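Local coordinates for protein D-aminopeptidase (Burkholderia sp. LK4, PDB 5TZB) that probably cleaves N-terminal beta-amino acid residues from peptides, as a beta-aminopeptidase of peptidase family S58 related to the Ntn hydrolases, at residues C[221-229]-C[286-294]. Residues are numbered along the deposited sequence; the frame is centred on the assembly and turned at random.
Sequences NYGVREMLR and LARVGGGTE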
ATOM      1  N   ASN C 221      24.346   2.928   5.292  1.00 20.06           N
ATOM      2  CA  ASN C 221      24.987   3.837   4.351  1.00 20.22           C
ATOM      3  C   ASN C 221      24.249   5.170   4.278  1.00 19.64           C
ATOM      4  O   ASN C 221      24.132   5.756   3.211  1.00 18.96           O
ATOM      5  CB  ASN C 221      25.028   3.185   2.964  1.00 19.78           C
ATOM      6  CG  ASN C 221      25.932   3.916   1.989  1.00 20.34           C
ATOM      7  OD1 ASN C 221      27.094   4.183   2.280  1.00 20.52           O
ATOM      8  ND2 ASN C 221      25.389   4.249   0.814  1.00 20.19           N
ATOM      9  N   TYR C 222      23.738   5.641   5.413  1.00 19.43           N
ATOM     10  CA  TYR C 222      22.847   6.801   5.428  1.00 19.07           C
ATOM     11  C   TYR C 222      23.359   7.869   6.401  1.00 20.19           C
ATOM     12  O   TYR C 222      24.216   7.597   7.236  1.00 20.73           O
ATOM     13  CB  TYR C 222      21.426   6.381   5.854  1.00 18.48           C
ATOM     14  CG  TYR C 222      21.391   6.223   7.355  1.00 17.51           C
ATOM     15  CD1 TYR C 222      20.964   7.263   8.174  1.00 15.27           C
ATOM     16  CD2 TYR C 222      21.855   5.060   7.956  1.00 16.73           C
ATOM     17  CE1 TYR C 222      21.008   7.152   9.557  1.00 16.33           C
ATOM     18  CE2 TYR C 222      21.897   4.931   9.345  1.00 16.54           C
ATOM     19  CZ  TYR C 222      21.465   5.987  10.137  1.00 16.62           C
ATOM     20  OH  TYR C 222      21.493   5.889  11.516  1.00 16.66           O
ATOM     21  N   GLY C 223      22.790   9.070   6.316  1.00 20.48           N
ATOM     22  CA  GLY C 223      22.819   9.990   7.435  1.00 20.81           C
ATOM     23  C   GLY C 223      23.837  11.096   7.439  1.00 22.35           C
ATOM     24  O   GLY C 223      24.964  10.959   6.947  1.00 22.21           O
ATOM     25  N   VAL C 224      23.433  12.216   8.015  1.00 23.65           N
ATOM     26  CA  VAL C 224      24.355  13.322   8.155  1.00 25.04           C
ATOM     27  C   VAL C 224      24.968  13.298   9.553  1.00 23.62           C
ATOM     28  O   VAL C 224      24.373  12.804  10.522  1.00 21.82           O
ATOM     29  CB  VAL C 224      23.673  14.678   7.893  1.00 26.79           C
ATOM     30  CG1 VAL C 224      22.888  14.616   6.581  1.00 26.64           C
ATOM     31  CG2 VAL C 224      22.730  15.010   8.997  1.00 27.14           C
ATOM     32  N   ARG C 225      26.178  13.821   9.626  1.00 23.62           N
ATOM     33  CA  ARG C 225      26.980  13.811  10.843  1.00 24.09           C
ATOM     34  C   ARG C 225      26.245  14.278  12.116  1.00 23.64           C
ATOM     35  O   ARG C 225      26.130  13.514  13.088  1.00 22.34           O
ATOM     36  CB  ARG C 225      28.215  14.688  10.620  1.00 23.55           C
ATOM     37  CG  ARG C 225      29.140  14.770  11.813  1.00 24.23           C
ATOM     38  CD  ARG C 225      29.852  13.447  12.101  1.00 24.09           C
ATOM     39  NE  ARG C 225      30.711  12.989  11.008  1.00 24.69           N
ATOM     40  CZ  ARG C 225      31.881  13.548  10.688  1.00 25.38           C
ATOM     41  NH1 ARG C 225      32.324  14.612  11.360  1.00 25.80           N
ATOM     42  NH2 ARG C 225      32.612  13.057   9.689  1.00 24.47           N
ATOM     43  N   GLU C 226      25.784  15.529  12.120  1.00 23.96           N
ATOM     44  CA  GLU C 226      25.191  16.123  13.328  1.00 25.20           C
ATOM     45  C   GLU C 226      24.014  15.340  13.890  1.00 23.07           C
ATOM     46  O   GLU C 226      23.697  15.485  15.061  1.00 21.55           O
ATOM     47  CB  GLU C 226      24.763  17.585  13.115  1.00 27.89           C
ATOM     48  CG  GLU C 226      23.942  17.856  11.875  1.00 31.10           C
ATOM     49  CD  GLU C 226      24.788  18.131  10.640  1.00 33.81           C
ATOM     50  OE1 GLU C 226      25.850  17.491  10.459  1.00 33.42           O
ATOM     51  OE2 GLU C 226      24.364  18.988   9.835  1.00 35.78           O
ATOM     52  N   MET C 227      23.334  14.563  13.047  1.00 23.08           N
ATOM     53  CA  MET C 227      22.128  13.847  13.463  1.00 23.12           C
ATOM     54  C   MET C 227      22.422  12.557  14.242  1.00 23.16           C
ATOM     55  O   MET C 227      21.493  11.925  14.752  1.00 22.12           O
ATOM     56  CB  MET C 227      21.250  13.496  12.249  1.00 23.38           C
ATOM     57  CG  MET C 227      20.580  14.689  11.588  1.00 24.35           C
ATOM     58  SD  MET C 227      19.367  15.548  12.592  1.00 76.91           S
ATOM     59  CE  MET C 227      18.881  16.849  11.452  1.00 58.79           C
ATOM     60  N   LEU C 228      23.684  12.125  14.276  1.00 23.48           N
ATOM     61  CA  LEU C 228      24.039  10.865  14.944  1.00 24.49           C
ATOM     62  C   LEU C 228      23.631  10.844  16.428  1.00 25.78           C
ATOM     63  O   LEU C 228      23.956  11.769  17.179  1.00 25.09           O
ATOM     64  CB  LEU C 228      25.542  10.603  14.832  1.00 23.83           C
ATOM     65  CG  LEU C 228      26.060   9.344  15.539  1.00 23.22           C
ATOM     66  CD1 LEU C 228      25.416   8.052  15.013  1.00 21.67           C
ATOM     67  CD2 LEU C 228      27.589   9.273  15.502  1.00 23.58           C
ATOM     68  N   ARG C 229      22.901   9.807  16.838  1.00 26.22           N
ATOM     69  CA  ARG C 229      22.557   9.626  18.246  0.53 27.59           C
ATOM     70  C   ARG C 229      22.837   8.185  18.676  1.00 27.06           C
ATOM     71  O   ARG C 229      22.498   7.239  17.971  1.00 27.82           O
ATOM     72  CB  ARG C 229      21.087   9.995  18.520  0.53 27.94           C
ATOM     73  CG  ARG C 229      20.662  11.380  18.019  0.53 29.01           C
ATOM     74  CD  ARG C 229      19.482  11.976  18.811  0.53 29.50           C
ATOM     75  NE  ARG C 229      18.410  11.009  19.044  0.53 29.35           N
ATOM     76  CZ  ARG C 229      17.175  11.319  19.440  0.53 29.30           C
ATOM     77  NH1 ARG C 229      16.821  12.583  19.626  0.53 29.87           N
ATOM     78  NH2 ARG C 229      16.285  10.356  19.638  0.53 28.90           N
ATOM     79  N   LEU C 286      15.967   2.867  13.241  1.00 16.49           N
ATOM     80  CA  LEU C 286      16.721   3.802  12.397  1.00 16.71           C
ATOM     81  C   LEU C 286      16.542   5.248  12.859  1.00 16.57           C
ATOM     82  O   LEU C 286      17.509   6.013  12.922  1.00 18.86           O
ATOM     83  CB  LEU C 286      16.277   3.660  10.927  1.00 13.51           C
ATOM     84  CG  LEU C 286      16.772   4.690   9.903  1.00 13.67           C
ATOM     85  CD1 LEU C 286      18.305   4.694   9.798  1.00 14.17           C
ATOM     86  CD2 LEU C 286      16.110   4.449   8.524  1.00 16.05           C
ATOM     87  N   ALA C 287      15.304   5.610  13.195  1.00 15.95           N
ATOM     88  CA  ALA C 287      14.992   6.973  13.637  1.00 15.78           C
ATOM     89  C   ALA C 287      15.747   7.324  14.909  1.00 16.25           C
ATOM     90  O   ALA C 287      16.167   8.464  15.077  1.00 15.45           O
ATOM     91  CB  ALA C 287      13.495   7.144  13.867  1.00 14.51           C
ATOM     92  N   ARG C 288      15.889   6.352  15.808  1.00 16.41           N
ATOM     93  CA  ARG C 288      16.529   6.617  17.102  1.00 16.53           C
ATOM     94  C   ARG C 288      18.043   6.843  16.970  1.00 16.70           C
ATOM     95  O   ARG C 288      18.661   7.425  17.860  1.00 18.48           O
ATOM     96  CB  ARG C 288      16.192   5.501  18.124  1.00 20.70           C
ATOM     97  CG  ARG C 288      14.725   5.615  18.553  1.00 22.30           C
ATOM     98  CD  ARG C 288      14.163   4.607  19.566  1.00 25.42           C
ATOM     99  NE  ARG C 288      14.735   3.277  19.537  1.00 27.39           N
ATOM    100  CZ  ARG C 288      14.118   2.188  20.002  1.00 28.19           C
ATOM    101  NH1 ARG C 288      14.727   1.008  19.935  1.00 27.75           N
ATOM    102  NH2 ARG C 288      12.887   2.263  20.503  1.00 27.62           N
ATOM    103  N   VAL C 289      18.643   6.404  15.866  1.00 16.28           N
ATOM    104  CA  VAL C 289      20.065   6.676  15.619  1.00 17.17           C
ATOM    105  C   VAL C 289      20.255   8.000  14.848  1.00 18.09           C
ATOM    106  O   VAL C 289      21.361   8.577  14.832  1.00 17.63           O
ATOM    107  CB  VAL C 289      20.726   5.512  14.865  1.00 17.18           C
ATOM    108  CG1 VAL C 289      22.239   5.689  14.778  1.00 17.85           C
ATOM    109  CG2 VAL C 289      20.400   4.206  15.571  1.00 17.48           C
ATOM    110  N   GLY C 290      19.176   8.485  14.223  1.00 15.53           N
ATOM    111  CA  GLY C 290      19.201   9.767  13.542  1.00 15.61           C
ATOM    112  C   GLY C 290      18.936   9.708  12.049  1.00 16.86           C
ATOM    113  O   GLY C 290      19.301  10.633  11.316  1.00 17.77           O
ATOM    114  N   GLY C 291      18.316   8.618  11.597  1.00 16.90           N
ATOM    115  CA  GLY C 291      17.996   8.425  10.195  1.00 15.45           C
ATOM    116  C   GLY C 291      16.546   8.654   9.832  1.00 15.38           C
ATOM    117  O   GLY C 291      15.740   9.091  10.667  1.00 15.42           O
ATOM    118  N   GLY C 292      16.215   8.374   8.569  1.00 14.25           N
ATOM    119  CA  GLY C 292      14.844   8.402   8.093  1.00 14.14           C
ATOM    120  C   GLY C 292      14.364   9.748   7.571  1.00 15.87           C
ATOM    121  O   GLY C 292      13.170   9.929   7.340  1.00 16.58           O
ATOM    122  N   THR C 293      15.269  10.704   7.396  1.00 16.82           N
ATOM    123  CA  THR C 293      14.850  12.044   6.973  1.00 17.13           C
ATOM    124  C   THR C 293      15.548  12.526   5.702  1.00 17.58           C
ATOM    125  O   THR C 293      15.583  13.728   5.417  1.00 17.95           O
ATOM    126  CB  THR C 293      15.045  13.085   8.120  1.00 17.89           C
ATOM    127  OG1 THR C 293      16.413  13.124   8.524  1.00 16.90           O
ATOM    128  CG2 THR C 293      14.223  12.710   9.325  1.00 19.08           C
ATOM    129  N   GLU C 294      16.116  11.598   4.937  1.00 17.91           N
ATOM    130  CA  GLU C 294      16.792  11.940   3.686  1.00 17.80           C
ATOM    131  C   GLU C 294      16.034  11.459   2.440  1.00 16.41           C
ATOM    132  O   GLU C 294      15.700  10.276   2.326  1.00 15.62           O
ATOM    133  CB  GLU C 294      18.207  11.351   3.653  1.00 20.83           C
ATOM    134  CG  GLU C 294      19.208  12.015   4.586  1.00 24.68           C
ATOM    135  CD  GLU C 294      20.606  11.361   4.510  1.00 27.42           C
ATOM    136  OE1 GLU C 294      20.719  10.124   4.718  1.00 26.87           O
ATOM    137  OE2 GLU C 294      21.586  12.098   4.239  1.00 28.98           O
TER
HETATM  138  O   HOH W   1      24.580  12.654   4.079  1.00 55.96           O
HETATM  139  O   HOH W   2      20.634  11.865   9.107  1.00 35.63           O
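Tyr222 lies against Leu286 and the glycine run 290-292 that follows helix 272-289, which ends in a Schellman motif with Gly290, at positive phi, as its C-prime residue. The ring offers one face to Leu286, whose CD1 stands 3.6 Å from the ring centroid, an over-the-face CH-pi contact. Chi1 of 79° sets Tyr222 CG between its backbone N and carbonyl carbon, which lays the ring against Leu286 and Gly291. Tyr222 CE1 comes within 3.3 Å of Gly291 CA, where a side chain would run into the ring, and Tyr222 OH reaches the branched Val289, 3.4 Å from CG1. Ile349 of helix 331-355 and Ile260 of strand 260-266 also pack on Tyr222, which thus joins the loop after strand 213-220 to both helices and that strand.

Farther along, Glu294 is long enough, extended beyond CG, to bring OE1 to Gly223 N at 2.8 Å; the N-H comes from above the carboxylate plane. The side chains of Leu228 and Val289 lie side by side, pointing the same way, and Gly290, without a side chain, lets its CA approach Met227 O. A water joins Val224 N to Gly290 O, and Arg229 N donates to Val289 O at 2.8 Å.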